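Local coordinates for protein polysaccharide Lyase Family 6 (Bacteroides cellulosilyticus, PDB 6QPS) that probably cleaves mannuronic acid-rich alginate as a calcium-binding lyase of polysaccharide lyase family 6, built on a parallel beta-helix, at residues G41-G46 and K72-R77; I62-K67 and L99-L104; R91-G96 and M116-G121; Y95-Q100 and Y126-R131. All blocks are in the same frame, centred on the assembly; numbering follows the deposited sequence. Where two conformers were deposited one is given.

All four contacts sit in the N-terminal coils of the beta-helix. Contact 3 is the buried one; contacts 1, 2 and 4 are partly buried. Contacts 3 and 4 join successive coils in parallel register through backbone hydrogen bonds, and both use Tyr95, just before the corner at Gly96. Contact 2 instead reaches across the interior, with no hydrogen bond, by apolar and ring packing; it shares Leu99 and Gln100 with contact 4. In contact 1 a loop leaving helix 31-40 packs on Ile74 at the start of strand 74-78 and on the residues just before it. Contact 3 adds a lysine that grips two backbone carbonyls and reaches a buried aspartate through a water, while contact 4 carries an aromatic pair toward the surface.

Contact 1 of 4, residues G41-G46 and K72-R77; sequences GNLQPG and KPIVWR
Ile74 carries CG1 anti to its own carbonyl carbon (chi1 -60°) and CG2 anti to its nitrogen, which spreads its two branches over different parts of loop 41-46 in the first coils of a parallel beta-helix. The CG2 branch meets Leu43, whose CB lies 3.7 Å from Ile74 CG2, the two side chains crossing at a slant. The longer branch follows the loop backbone: Ile74 CG1 comes within 3.4 Å of Gln44 O, and Ile74 CD1 within 3.5 Å of Leu43 O. Leu43 also packs on Leu37 of helix 31-40 and Val49 of strand 48-51, tying helix, loop and strands together. Cutting Ile74 back to an alanine would probably open a gap beside the loop carbonyls and leave Leu43 with less apolar cover. Farther along, Pro45 CB rests 3.5 Å from Lys72 O. Gly46, with a positive phi of 86°, gives its N-H mainly to Pro73 O at 3.1 Å, from well above the carbonyl plane, and only weakly to Lys72 O.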
loop_
_atom_site.group_PDB
_atom_site.type_symbol
_atom_site.label_atom_id
_atom_site.label_comp_id
_atom_site.label_asym_id
_atom_site.label_seq_id
_atom_site.Cartn_x
_atom_site.Cartn_y
_atom_site.Cartn_z
ATOM N N GLY A 41 2.725 -29.666 -12.273
ATOM C CA GLY A 41 1.381 -29.959 -11.809
ATOM C C GLY A 41 1.239 -31.303 -11.136
ATOM O O GLY A 41 0.112 -31.687 -10.786
ATOM N N ASN A 42 2.342 -32.035 -10.945
ATOM C CA ASN A 42 2.301 -33.364 -10.348
ATOM C C ASN A 42 2.411 -33.350 -8.824
ATOM O O ASN A 42 2.216 -34.396 -8.195
ATOM C CB ASN A 42 3.420 -34.266 -10.907
ATOM C CG ASN A 42 3.263 -34.562 -12.391
ATOM O OD1 ASN A 42 2.155 -34.571 -12.926
ATOM N ND2 ASN A 42 4.386 -34.814 -13.059
ATOM N N LEU A 43 2.779 -32.224 -8.220
ATOM C CA LEU A 43 2.791 -32.145 -6.765
ATOM C C LEU A 43 1.378 -32.344 -6.213
ATOM O O LEU A 43 0.379 -31.940 -6.823
ATOM C CB LEU A 43 3.344 -30.798 -6.311
ATOM C CG LEU A 43 4.843 -30.573 -6.540
ATOM C CD1 LEU A 43 5.258 -29.140 -6.416
ATOM C CD2 LEU A 43 5.630 -31.457 -5.548
ATOM N N GLN A 44 1.301 -32.998 -5.062
ATOM C CA GLN A 44 0.034 -33.306 -4.414
ATOM C C GLN A 44 -0.112 -32.553 -3.095
ATOM O O GLN A 44 0.881 -32.084 -2.524
ATOM C CB GLN A 44 -0.056 -34.811 -4.145
ATOM C CG GLN A 44 0.038 -35.663 -5.404
ATOM C CD GLN A 44 -1.053 -35.342 -6.408
ATOM O OE1 GLN A 44 -2.232 -35.278 -6.066
ATOM N NE2 GLN A 44 -0.662 -35.123 -7.654
ATOM N N PRO A 45 -1.342 -32.424 -2.584
ATOM C CA PRO A 45 -1.563 -31.679 -1.332
ATOM C C PRO A 45 -0.653 -32.161 -0.216
ATOM O O PRO A 45 -0.517 -33.359 0.030
ATOM C CB PRO A 45 -3.040 -31.946 -1.014
ATOM C CG PRO A 45 -3.680 -32.157 -2.375
ATOM C CD PRO A 45 -2.609 -32.913 -3.169
ATOM N N GLY A 46 -0.039 -31.204 0.475
ATOM C CA GLY A 46 0.867 -31.516 1.555
ATOM C C GLY A 46 2.299 -31.768 1.141
ATOM O O GLY A 46 3.172 -31.836 2.017
ATOM N N LYS A 72 -3.980 -28.270 3.581
ATOM C CA LYS A 72 -2.905 -29.088 3.014
ATOM C C LYS A 72 -2.385 -28.423 1.760
ATOM O O LYS A 72 -2.515 -28.965 0.649
ATOM C CB LYS A 72 -3.412 -30.489 2.673
ATOM C CG LYS A 72 -3.840 -31.321 3.850
ATOM C CD LYS A 72 -3.562 -32.791 3.569
ATOM C CE LYS A 72 -4.844 -33.549 3.381
ATOM N NZ LYS A 72 -5.608 -33.600 4.662
ATOM N N PRO A 73 -1.793 -27.236 1.875
ATOM C CA PRO A 73 -1.206 -26.598 0.699
ATOM C C PRO A 73 0.010 -27.364 0.199
ATOM O O PRO A 73 0.593 -28.198 0.901
ATOM C CB PRO A 73 -0.804 -25.201 1.192
ATOM C CG PRO A 73 -0.561 -25.378 2.660
ATOM C CD PRO A 73 -1.594 -26.421 3.099
ATOM N N ILE A 74 0.381 -27.056 -1.038
ATOM C CA ILE A 74 1.656 -27.481 -1.629
ATOM C C ILE A 74 2.667 -26.367 -1.371
ATOM O O ILE A 74 2.388 -25.200 -1.670
ATOM C CB ILE A 74 1.494 -27.740 -3.141
ATOM C CG1 ILE A 74 0.463 -28.850 -3.382
ATOM C CG2 ILE A 74 2.820 -28.109 -3.773
ATOM C CD1 ILE A 74 0.031 -29.009 -4.856
ATOM N N VAL A 75 3.833 -26.708 -0.813
ATOM C CA VAL A 75 4.752 -25.714 -0.261
ATOM C C VAL A 75 6.092 -25.749 -0.984
ATOM O O VAL A 75 6.637 -26.824 -1.246
ATOM C CB VAL A 75 4.972 -25.966 1.249
ATOM C CG1 VAL A 75 5.989 -24.976 1.830
ATOM C CG2 VAL A 75 3.645 -25.907 2.016
ATOM N N TRP A 76 6.618 -24.566 -1.297
ATOM C CA TRP A 76 7.967 -24.386 -1.830
ATOM C C TRP A 76 8.707 -23.558 -0.792
ATOM O O TRP A 76 8.286 -22.438 -0.494
ATOM C CB TRP A 76 7.896 -23.662 -3.177
ATOM C CG TRP A 76 9.234 -23.389 -3.832
ATOM C CD1 TRP A 76 10.417 -24.020 -3.593
ATOM C CD2 TRP A 76 9.500 -22.395 -4.829
ATOM N NE1 TRP A 76 11.413 -23.475 -4.386
ATOM C CE2 TRP A 76 10.862 -22.487 -5.163
ATOM C CE3 TRP A 76 8.702 -21.462 -5.506
ATOM C CZ2 TRP A 76 11.452 -21.668 -6.112
ATOM C CZ3 TRP A 76 9.301 -20.647 -6.447
ATOM C CH2 TRP A 76 10.660 -20.759 -6.738
ATOM N N ARG A 77 9.761 -24.116 -0.198
ATOM C CA ARG A 77 10.379 -23.476 0.955
ATOM C C ARG A 77 11.869 -23.786 1.049
ATOM O O ARG A 77 12.378 -24.740 0.456
ATOM C CB ARG A 77 9.697 -23.920 2.260
ATOM C CG ARG A 77 9.867 -25.402 2.623
ATOM C CD ARG A 77 9.206 -25.700 3.977
ATOM N NE ARG A 77 9.087 -27.120 4.265
ATOM C CZ ARG A 77 10.055 -27.855 4.803
ATOM N NH1 ARG A 77 11.226 -27.308 5.101
ATOM N NH2 ARG A 77 9.855 -29.142 5.042
#

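Contact 2 of 4, residues I62-K67 and L99-L104; sequences INFTGK and LQLEDL
Phe64 lays one face of its ring against Leu99, whose CB stands 4.2 Å from the Phe64 ring centroid, 25° off the normal, a CH-pi contact. At the ring's edge, in its plane, Leu101 CD1 approaches to 3.5 Å from Phe64 CD2, and the carbonyl Gln100 O lies near the same plane, 3.7 Å from Phe64 CE2. The ring is thus bordered by consecutive residues of one strand. With its CG anti to the backbone N (chi1 -177°), Phe64 sends the ring across to that strand, and it slides past Leu99 and Leu101 in the opposite sense to both. The two methyls of Leu99 reach beyond the ring to the backbone of 62-67: Leu99 CD1 lies 3.5 Å from Phe64 O and Leu99 CD2 3.7 Å from Gly66 O. No hydrogen bond joins the two strands, whose axes pass 8.3 Å apart with 133° between their N-to-C directions, so neither parallel nor fully antiparallel; they face each other through the apolar core of the parallel beta-helix, from one coil to the next. Phe64 also touches Leu38 of helix 31-40, while its backbone pairs with strand 90-95; Leu99 packs on Ile74, and Leu101 on Trp76, both of strand 74-78.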
loop_
_atom_site.group_PDB
_atom_site.type_symbol
_atom_site.label_atom_id
_atom_site.label_comp_id
_atom_site.label_asym_id
_atom_site.label_seq_id
_atom_site.Cartn_x
_atom_site.Cartn_y
_atom_site.Cartn_z
ATOM N N ILE A 62 10.125 -19.901 -14.741
ATOM C CA ILE A 62 9.788 -20.965 -13.799
ATOM C C ILE A 62 8.318 -20.843 -13.423
ATOM O O ILE A 62 7.815 -19.741 -13.169
ATOM C CB ILE A 62 10.715 -20.948 -12.565
ATOM C CG1 ILE A 62 10.287 -21.988 -11.526
ATOM C CG2 ILE A 62 10.758 -19.549 -11.938
ATOM C CD1 ILE A 62 11.281 -22.143 -10.363
ATOM N N ASN A 63 7.622 -21.973 -13.434
ATOM C CA ASN A 63 6.214 -22.051 -13.073
ATOM C C ASN A 63 6.067 -22.862 -11.797
ATOM O O ASN A 63 6.751 -23.870 -11.612
ATOM C CB ASN A 63 5.410 -22.725 -14.196
ATOM C CG ASN A 63 5.478 -21.967 -15.507
ATOM O OD1 ASN A 63 5.344 -20.740 -15.534
ATOM N ND2 ASN A 63 5.669 -22.696 -16.609
ATOM N N PHE A 64 5.144 -22.437 -10.937
ATOM C CA PHE A 64 4.749 -23.173 -9.735
ATOM C C PHE A 64 3.256 -23.404 -9.873
ATOM O O PHE A 64 2.469 -22.455 -9.781
ATOM C CB PHE A 64 5.074 -22.360 -8.485
ATOM C CG PHE A 64 4.765 -23.052 -7.169
ATOM C CD1 PHE A 64 4.552 -24.426 -7.084
ATOM C CD2 PHE A 64 4.695 -22.299 -6.006
ATOM C CE1 PHE A 64 4.268 -25.030 -5.852
ATOM C CE2 PHE A 64 4.424 -22.893 -4.779
ATOM C CZ PHE A 64 4.231 -24.263 -4.703
ATOM N N THR A 65 2.869 -24.646 -10.136
ATOM C CA THR A 65 1.466 -24.967 -10.336
ATOM C C THR A 65 1.115 -26.286 -9.673
ATOM O O THR A 65 1.963 -27.146 -9.446
ATOM C CB THR A 65 1.086 -24.981 -11.833
ATOM O OG1 THR A 65 -0.335 -25.073 -11.980
ATOM C CG2 THR A 65 1.743 -26.128 -12.579
ATOM N N GLY A 66 -0.159 -26.430 -9.364
ATOM C CA GLY A 66 -0.653 -27.614 -8.699
ATOM C C GLY A 66 -1.973 -27.303 -8.030
ATOM O O GLY A 66 -2.471 -26.176 -8.082
ATOM N N LYS A 67 -2.534 -28.327 -7.390
ATOM C CA LYS A 67 -3.780 -28.156 -6.639
ATOM C C LYS A 67 -3.643 -28.717 -5.228
ATOM O O LYS A 67 -3.854 -29.907 -4.985
ATOM C CB LYS A 67 -4.960 -28.742 -7.371
ATOM C CG LYS A 67 -5.145 -28.193 -8.769
ATOM C CD LYS A 67 -6.238 -28.945 -9.528
ATOM C CE LYS A 67 -6.051 -30.457 -9.425
ATOM N NZ LYS A 67 -5.108 -30.968 -10.463
ATOM N N LEU A 99 -1.293 -23.084 -3.112
ATOM C CA LEU A 99 0.159 -23.137 -3.261
ATOM C C LEU A 99 0.779 -22.091 -2.349
ATOM O O LEU A 99 0.212 -21.001 -2.186
ATOM C CB LEU A 99 0.546 -22.838 -4.711
ATOM C CG LEU A 99 -0.186 -23.646 -5.778
ATOM C CD1 LEU A 99 0.263 -23.188 -7.166
ATOM C CD2 LEU A 99 0.045 -25.120 -5.584
ATOM N N GLN A 100 1.920 -22.426 -1.731
ATOM C CA GLN A 100 2.532 -21.552 -0.731
ATOM C C GLN A 100 4.038 -21.485 -0.930
ATOM O O GLN A 100 4.698 -22.522 -1.063
ATOM C CB GLN A 100 2.214 -22.121 0.654
ATOM C CG GLN A 100 2.468 -21.254 1.842
ATOM C CD GLN A 100 1.540 -21.642 3.004
ATOM O OE1 GLN A 100 0.313 -21.667 2.854
ATOM N NE2 GLN A 100 2.127 -21.960 4.144
ATOM N N LEU A 101 4.568 -20.266 -0.946
ATOM C CA LEU A 101 6.000 -20.014 -0.872
ATOM C C LEU A 101 6.333 -19.535 0.531
ATOM O O LEU A 101 5.663 -18.630 1.048
ATOM C CB LEU A 101 6.383 -18.893 -1.837
ATOM C CG LEU A 101 6.475 -19.222 -3.326
ATOM C CD1 LEU A 101 5.131 -19.508 -3.907
ATOM C CD2 LEU A 101 7.156 -18.068 -4.062
ATOM N N GLU A 102 7.398 -20.090 1.116
ATOM C CA GLU A 102 7.777 -19.773 2.490
ATOM C C GLU A 102 9.289 -19.654 2.652
ATOM O O GLU A 102 10.048 -20.519 2.205
ATOM C CB GLU A 102 7.357 -20.873 3.492
ATOM C CG GLU A 102 5.904 -21.318 3.476
ATOM C CD GLU A 102 5.651 -22.474 4.454
ATOM O OE1 GLU A 102 6.618 -22.969 5.090
ATOM O OE2 GLU A 102 4.490 -22.907 4.558
ATOM N N ASP A 103 9.724 -18.648 3.407
ATOM C CA ASP A 103 11.091 -18.585 3.922
ATOM C C ASP A 103 12.155 -18.470 2.825
ATOM O O ASP A 103 13.305 -18.863 3.041
ATOM C CB ASP A 103 11.394 -19.771 4.839
ATOM C CG ASP A 103 10.627 -19.705 6.160
ATOM O OD1 ASP A 103 10.399 -18.589 6.675
ATOM O OD2 ASP A 103 10.268 -20.777 6.699
ATOM N N LEU A 104 11.808 -17.916 1.668
ATOM C CA LEU A 104 12.738 -17.736 0.558
ATOM C C LEU A 104 13.317 -16.327 0.569
ATOM O O LEU A 104 12.618 -15.365 0.896
ATOM C CB LEU A 104 12.026 -17.974 -0.776
ATOM C CG LEU A 104 11.497 -19.398 -0.998
ATOM C CD1 LEU A 104 10.695 -19.458 -2.287
ATOM C CD2 LEU A 104 12.601 -20.449 -1.011
#

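Contact 3 of 4, residues R91-G96 and M116-G121; sequences RLKIYG and MIDFQG
Two rings flank this contact: Tyr95 has Gly121 CA over one face, 3.9 Å from its centroid, and Phe119 has Ile94 CD1 over one face, offset toward the rim at 4.0 Å above the plane. The segments belong to neighbouring coils of a parallel beta-helix, Leu92 bridging Ile117 and Lys93 bridging Asp118, with hydrogen bonds from Leu92 N to Met116 O, Asp118 N to Leu92 O and Ile94 N to Asp118 O. Tyr95 keeps CG between its backbone N and carbonyl carbon (chi1 50°), which turns the ring toward Gly121. Leu92 and Ile117 lie side by side, and Ile94 CD1 reaches Ile117 CG2 at 3.9 Å. Lys93 lies on the face with Asp118; its chain bends at chi3 and chi4, taking NZ to the carbonyls Gln120 O (2.9 Å) and Gly121 O (3.0 Å). A leucine in its place has no ammonium, and the carbonyls of Gln120 and Gly121 would probably lose their common anchor, Asp118 a nearby positive charge. Asp118 OD1 has its own salt bridge to Arg160. A water accepts from Lys93 NZ and donates to Asp118 OD2 at 2.9 Å, spanning the long salt bridge of 3.9 Å between NZ and OD2.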
loop_
_atom_site.group_PDB
_atom_site.type_symbol
_atom_site.label_atom_id
_atom_site.label_comp_id
_atom_site.label_asym_id
_atom_site.label_seq_id
_atom_site.Cartn_x
_atom_site.Cartn_y
_atom_site.Cartn_z
ATOM N N ARG A 91 11.536 -15.150 -13.954
ATOM C CA ARG A 91 10.161 -14.894 -14.410
ATOM C C ARG A 91 9.313 -16.020 -13.807
ATOM O O ARG A 91 9.122 -17.074 -14.429
ATOM C CB ARG A 91 10.007 -14.785 -15.930
ATOM C CG ARG A 91 8.551 -14.363 -16.327
ATOM C CD ARG A 91 8.436 -14.001 -17.815
ATOM N NE ARG A 91 7.050 -13.801 -18.246
ATOM C CZ ARG A 91 6.563 -14.218 -19.411
ATOM N NH1 ARG A 91 7.354 -14.857 -20.262
ATOM N NH2 ARG A 91 5.284 -14.000 -19.730
ATOM N N LEU A 92 8.839 -15.804 -12.583
ATOM C CA LEU A 92 8.105 -16.806 -11.824
ATOM C C LEU A 92 6.613 -16.556 -11.971
ATOM O O LEU A 92 6.143 -15.437 -11.730
ATOM C CB LEU A 92 8.514 -16.742 -10.356
ATOM C CG LEU A 92 7.653 -17.473 -9.328
ATOM C CD1 LEU A 92 7.611 -18.962 -9.655
ATOM C CD2 LEU A 92 8.169 -17.221 -7.914
ATOM N N LYS A 93 5.875 -17.591 -12.380
ATOM C CA LYS A 93 4.425 -17.542 -12.503
ATOM C C LYS A 93 3.850 -18.606 -11.582
ATOM O O LYS A 93 4.320 -19.754 -11.600
ATOM C CB LYS A 93 4.004 -17.802 -13.946
ATOM C CG LYS A 93 4.410 -16.689 -14.908
ATOM C CD LYS A 93 3.960 -16.995 -16.327
ATOM C CE LYS A 93 3.635 -15.722 -17.106
ATOM N NZ LYS A 93 2.400 -15.048 -16.575
ATOM N N ILE A 94 2.838 -18.227 -10.804
ATOM C CA ILE A 94 2.184 -19.069 -9.799
ATOM C C ILE A 94 0.711 -19.160 -10.185
ATOM O O ILE A 94 0.041 -18.130 -10.313
ATOM C CB ILE A 94 2.330 -18.447 -8.396
ATOM C CG1 ILE A 94 3.802 -18.244 -8.001
ATOM C CG2 ILE A 94 1.604 -19.295 -7.345
ATOM C CD1 ILE A 94 4.000 -17.189 -6.908
ATOM N N TYR A 95 0.195 -20.374 -10.365
ATOM C CA TYR A 95 -1.188 -20.526 -10.797
ATOM C C TYR A 95 -1.653 -21.908 -10.380
ATOM O O TYR A 95 -0.895 -22.871 -10.453
ATOM C CB TYR A 95 -1.355 -20.292 -12.314
ATOM C CG TYR A 95 -0.390 -21.060 -13.208
ATOM C CD1 TYR A 95 0.897 -20.587 -13.428
ATOM C CD2 TYR A 95 -0.757 -22.243 -13.831
ATOM C CE1 TYR A 95 1.777 -21.263 -14.223
ATOM C CE2 TYR A 95 0.132 -22.932 -14.636
ATOM C CZ TYR A 95 1.407 -22.439 -14.816
ATOM O OH TYR A 95 2.304 -23.112 -15.607
ATOM N N GLY A 96 -2.922 -22.007 -9.995
ATOM C CA GLY A 96 -3.429 -23.206 -9.354
ATOM C C GLY A 96 -4.111 -22.839 -8.053
ATOM O O GLY A 96 -4.580 -21.707 -7.919
ATOM N N MET A 116 8.406 -9.757 -12.226
ATOM C CA MET A 116 9.313 -10.746 -11.657
ATOM C C MET A 116 8.556 -11.959 -11.122
ATOM O O MET A 116 8.882 -13.101 -11.468
ATOM C CB MET A 116 10.185 -10.123 -10.571
ATOM C CG MET A 116 11.337 -11.027 -10.151
ATOM S SD MET A 116 12.489 -10.279 -8.968
ATOM C CE MET A 116 11.515 -10.346 -7.469
ATOM N N ILE A 117 7.553 -11.726 -10.268
ATOM C CA ILE A 117 6.711 -12.765 -9.661
ATOM C C ILE A 117 5.254 -12.386 -9.947
ATOM O O ILE A 117 4.816 -11.279 -9.597
ATOM C CB ILE A 117 6.933 -12.877 -8.140
ATOM C CG1 ILE A 117 8.401 -13.171 -7.819
ATOM C CG2 ILE A 117 5.996 -13.927 -7.531
ATOM C CD1 ILE A 117 8.713 -13.142 -6.310
ATOM N N ASP A 118 4.498 -13.301 -10.563
ATOM C CA ASP A 118 3.136 -13.031 -11.036
ATOM C C ASP A 118 2.245 -14.214 -10.671
ATOM O O ASP A 118 2.651 -15.372 -10.815
ATOM C CB ASP A 118 3.154 -12.793 -12.556
ATOM C CG ASP A 118 1.954 -12.025 -13.075
ATOM O OD1 ASP A 118 1.067 -11.617 -12.293
ATOM O OD2 ASP A 118 1.909 -11.849 -14.312
ATOM N N PHE A 119 1.027 -13.909 -10.236
ATOM C CA PHE A 119 0.044 -14.905 -9.781
ATOM C C PHE A 119 -0.931 -15.319 -10.900
ATOM O O PHE A 119 -2.126 -15.570 -10.661
ATOM C CB PHE A 119 -0.690 -14.385 -8.538
ATOM C CG PHE A 119 0.104 -14.520 -7.231
ATOM C CD1 PHE A 119 1.231 -13.740 -6.985
ATOM C CD2 PHE A 119 -0.292 -15.404 -6.232
ATOM C CE1 PHE A 119 1.948 -13.871 -5.788
ATOM C CE2 PHE A 119 0.432 -15.510 -5.024
ATOM C CZ PHE A 119 1.558 -14.751 -4.831
ATOM N N GLN A 120 -0.405 -15.445 -12.117
ATOM C CA GLN A 120 -1.146 -15.886 -13.286
ATOM C C GLN A 120 -0.189 -16.645 -14.197
ATOM O O GLN A 120 0.990 -16.285 -14.314
ATOM C CB GLN A 120 -1.718 -14.664 -14.030
ATOM C CG GLN A 120 -2.432 -14.948 -15.333
ATOM C CD GLN A 120 -2.931 -13.688 -16.013
ATOM O OE1 GLN A 120 -4.125 -13.504 -16.186
ATOM N NE2 GLN A 120 -2.004 -12.839 -16.439
ATOM N N GLY A 121 -0.691 -17.702 -14.825
ATOM C CA GLY A 121 0.017 -18.366 -15.897
ATOM C C GLY A 121 -0.321 -17.719 -17.219
ATOM O O GLY A 121 -0.085 -16.518 -17.398
HETATM O O HOH W 1 4.250 -12.919 -15.615
#

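Contact 4 of 4, residues Y95-Q100 and Y126-R131; sequences YGEYLQ and YASFCR
Tyr98 and Phe129 lie side by side and point the same way, their ring planes only 8° apart but slid until the centroids stand 4.9 Å from each other. The slip puts Phe129 CB over the centre of the Tyr98 ring, 3.6 Å from its centroid, and Tyr98 OH over the rim of one Phe129 face. Both residues have positive phi and nearly equal first torsions, which keeps the rings in step. Next to them, Leu99 N donates to Cys130 SG at 3.5 Å, and Leu99 CB packs on the same sulfur. Gln100 and Arg131 also run alongside each other, amide and guanidinium planes 62° apart; a water lying at the edge of the guanidinium donates to Gln100 OE1 and accepts from Arg131 NH1 at 2.8 Å. Arg131 NE is paired with Asp167. Backbone hydrogen bonds such as Ser128 N to Gly96 O hold the two turns in parallel register; stacking of equivalent side chains of successive coils, here an aromatic pair, is characteristic of the parallel beta-helix.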
loop_
_atom_site.group_PDB
_atom_site.type_symbol
_atom_site.label_atom_id
_atom_site.label_comp_id
_atom_site.label_asym_id
_atom_site.label_seq_id
_atom_site.Cartn_x
_atom_site.Cartn_y
_atom_site.Cartn_z
ATOM N N TYR A 95 0.195 -20.374 -10.365
ATOM C CA TYR A 95 -1.188 -20.526 -10.797
ATOM C C TYR A 95 -1.653 -21.908 -10.380
ATOM O O TYR A 95 -0.895 -22.871 -10.453
ATOM C CB TYR A 95 -1.355 -20.292 -12.314
ATOM C CG TYR A 95 -0.390 -21.060 -13.208
ATOM C CD1 TYR A 95 0.897 -20.587 -13.428
ATOM C CD2 TYR A 95 -0.757 -22.243 -13.831
ATOM C CE1 TYR A 95 1.777 -21.263 -14.223
ATOM C CE2 TYR A 95 0.132 -22.932 -14.636
ATOM C CZ TYR A 95 1.407 -22.439 -14.816
ATOM O OH TYR A 95 2.304 -23.112 -15.607
ATOM N N GLY A 96 -2.922 -22.007 -9.995
ATOM C CA GLY A 96 -3.429 -23.206 -9.354
ATOM C C GLY A 96 -4.111 -22.839 -8.053
ATOM O O GLY A 96 -4.580 -21.707 -7.919
ATOM N N GLU A 97 -4.182 -23.768 -7.102
ATOM C CA GLU A 97 -4.861 -23.519 -5.841
ATOM C C GLU A 97 -4.002 -23.987 -4.673
ATOM O O GLU A 97 -3.279 -24.982 -4.769
ATOM C CB GLU A 97 -6.189 -24.287 -5.748
ATOM C CG GLU A 97 -7.210 -24.011 -6.823
ATOM C CD GLU A 97 -8.240 -25.118 -6.898
ATOM O OE1 GLU A 97 -8.863 -25.440 -5.858
ATOM O OE2 GLU A 97 -8.406 -25.678 -7.995
ATOM N N TYR A 98 -4.148 -23.303 -3.545
ATOM C CA TYR A 98 -3.497 -23.688 -2.293
ATOM C C TYR A 98 -2.009 -24.010 -2.475
ATOM O O TYR A 98 -1.505 -25.040 -2.014
ATOM C CB TYR A 98 -4.260 -24.824 -1.599
ATOM C CG TYR A 98 -5.645 -24.395 -1.132
ATOM C CD1 TYR A 98 -5.820 -23.746 0.088
ATOM C CD2 TYR A 98 -6.772 -24.639 -1.909
ATOM C CE1 TYR A 98 -7.088 -23.363 0.518
ATOM C CE2 TYR A 98 -8.046 -24.238 -1.483
ATOM C CZ TYR A 98 -8.174 -23.596 -0.276
ATOM O OH TYR A 98 -9.446 -23.221 0.142
ATOM N N LEU A 99 -1.293 -23.084 -3.112
ATOM C CA LEU A 99 0.159 -23.137 -3.261
ATOM C C LEU A 99 0.779 -22.091 -2.349
ATOM O O LEU A 99 0.212 -21.001 -2.186
ATOM C CB LEU A 99 0.546 -22.838 -4.711
ATOM C CG LEU A 99 -0.186 -23.646 -5.778
ATOM C CD1 LEU A 99 0.263 -23.188 -7.166
ATOM C CD2 LEU A 99 0.045 -25.120 -5.584
ATOM N N GLN A 100 1.920 -22.426 -1.731
ATOM C CA GLN A 100 2.532 -21.552 -0.731
ATOM C C GLN A 100 4.038 -21.485 -0.930
ATOM O O GLN A 100 4.698 -22.522 -1.063
ATOM C CB GLN A 100 2.214 -22.121 0.654
ATOM C CG GLN A 100 2.468 -21.254 1.842
ATOM C CD GLN A 100 1.540 -21.642 3.004
ATOM O OE1 GLN A 100 0.313 -21.667 2.854
ATOM N NE2 GLN A 100 2.127 -21.960 4.144
ATOM N N TYR A 126 -5.439 -18.356 -13.209
ATOM C CA TYR A 126 -4.999 -17.605 -12.044
ATOM C C TYR A 126 -4.598 -18.490 -10.867
ATOM O O TYR A 126 -4.991 -19.649 -10.757
ATOM C CB TYR A 126 -6.108 -16.650 -11.533
ATOM C CG TYR A 126 -6.829 -15.832 -12.580
ATOM C CD1 TYR A 126 -6.166 -14.888 -13.344
ATOM C CD2 TYR A 126 -8.169 -15.988 -12.783
ATOM C CE1 TYR A 126 -6.840 -14.138 -14.307
ATOM C CE2 TYR A 126 -8.838 -15.257 -13.731
ATOM C CZ TYR A 126 -8.166 -14.341 -14.492
ATOM O OH TYR A 126 -8.871 -13.626 -15.448
ATOM N N ALA A 127 -3.836 -17.897 -9.954
ATOM C CA ALA A 127 -3.710 -18.429 -8.602
ATOM C C ALA A 127 -4.946 -18.075 -7.780
ATOM O O ALA A 127 -5.439 -16.943 -7.829
ATOM C CB ALA A 127 -2.485 -17.820 -7.917
ATOM N N SER A 128 -5.415 -19.023 -6.971
ATOM C CA SER A 128 -6.393 -18.724 -5.932
ATOM C C SER A 128 -6.003 -19.461 -4.654
ATOM O O SER A 128 -5.417 -20.542 -4.685
ATOM C CB SER A 128 -7.824 -19.055 -6.349
ATOM O OG SER A 128 -7.953 -20.429 -6.633
ATOM N N PHE A 129 -6.292 -18.837 -3.522
ATOM C CA PHE A 129 -5.952 -19.398 -2.214
ATOM C C PHE A 129 -4.462 -19.714 -2.098
ATOM O O PHE A 129 -4.062 -20.671 -1.438
ATOM C CB PHE A 129 -6.814 -20.616 -1.867
ATOM C CG PHE A 129 -8.252 -20.280 -1.656
ATOM C CD1 PHE A 129 -9.156 -20.449 -2.674
ATOM C CD2 PHE A 129 -8.691 -19.766 -0.440
ATOM C CE1 PHE A 129 -10.499 -20.125 -2.487
ATOM C CE2 PHE A 129 -10.029 -19.442 -0.255
ATOM C CZ PHE A 129 -10.916 -19.623 -1.280
ATOM N N CYS A 130 -3.624 -18.924 -2.756
ATOM C CA CYS A 130 -2.177 -19.079 -2.711
ATOM C C CYS A 130 -1.593 -18.016 -1.785
ATOM O O CYS A 130 -2.232 -17.007 -1.489
ATOM C CB CYS A 130 -1.594 -18.976 -4.118
ATOM S SG CYS A 130 -2.051 -20.374 -5.204
ATOM N N ARG A 131 -0.373 -18.264 -1.306
ATOM C CA ARG A 131 0.184 -17.456 -0.229
ATOM C C ARG A 131 1.695 -17.348 -0.358
ATOM O O ARG A 131 2.367 -18.332 -0.657
ATOM C CB ARG A 131 -0.159 -18.087 1.118
ATOM C CG ARG A 131 0.376 -17.351 2.333
ATOM C CD ARG A 131 -0.113 -18.041 3.597
ATOM N NE ARG A 131 0.394 -17.400 4.801
ATOM C CZ ARG A 131 0.390 -17.943 6.013
ATOM N NH1 ARG A 131 -0.108 -19.163 6.197
ATOM N NH2 ARG A 131 0.878 -17.271 7.038
HETATM O O HOH W 2 -1.655 -21.062 4.860
HETATM O O HOH W 3 -2.027 -21.652 0.620
#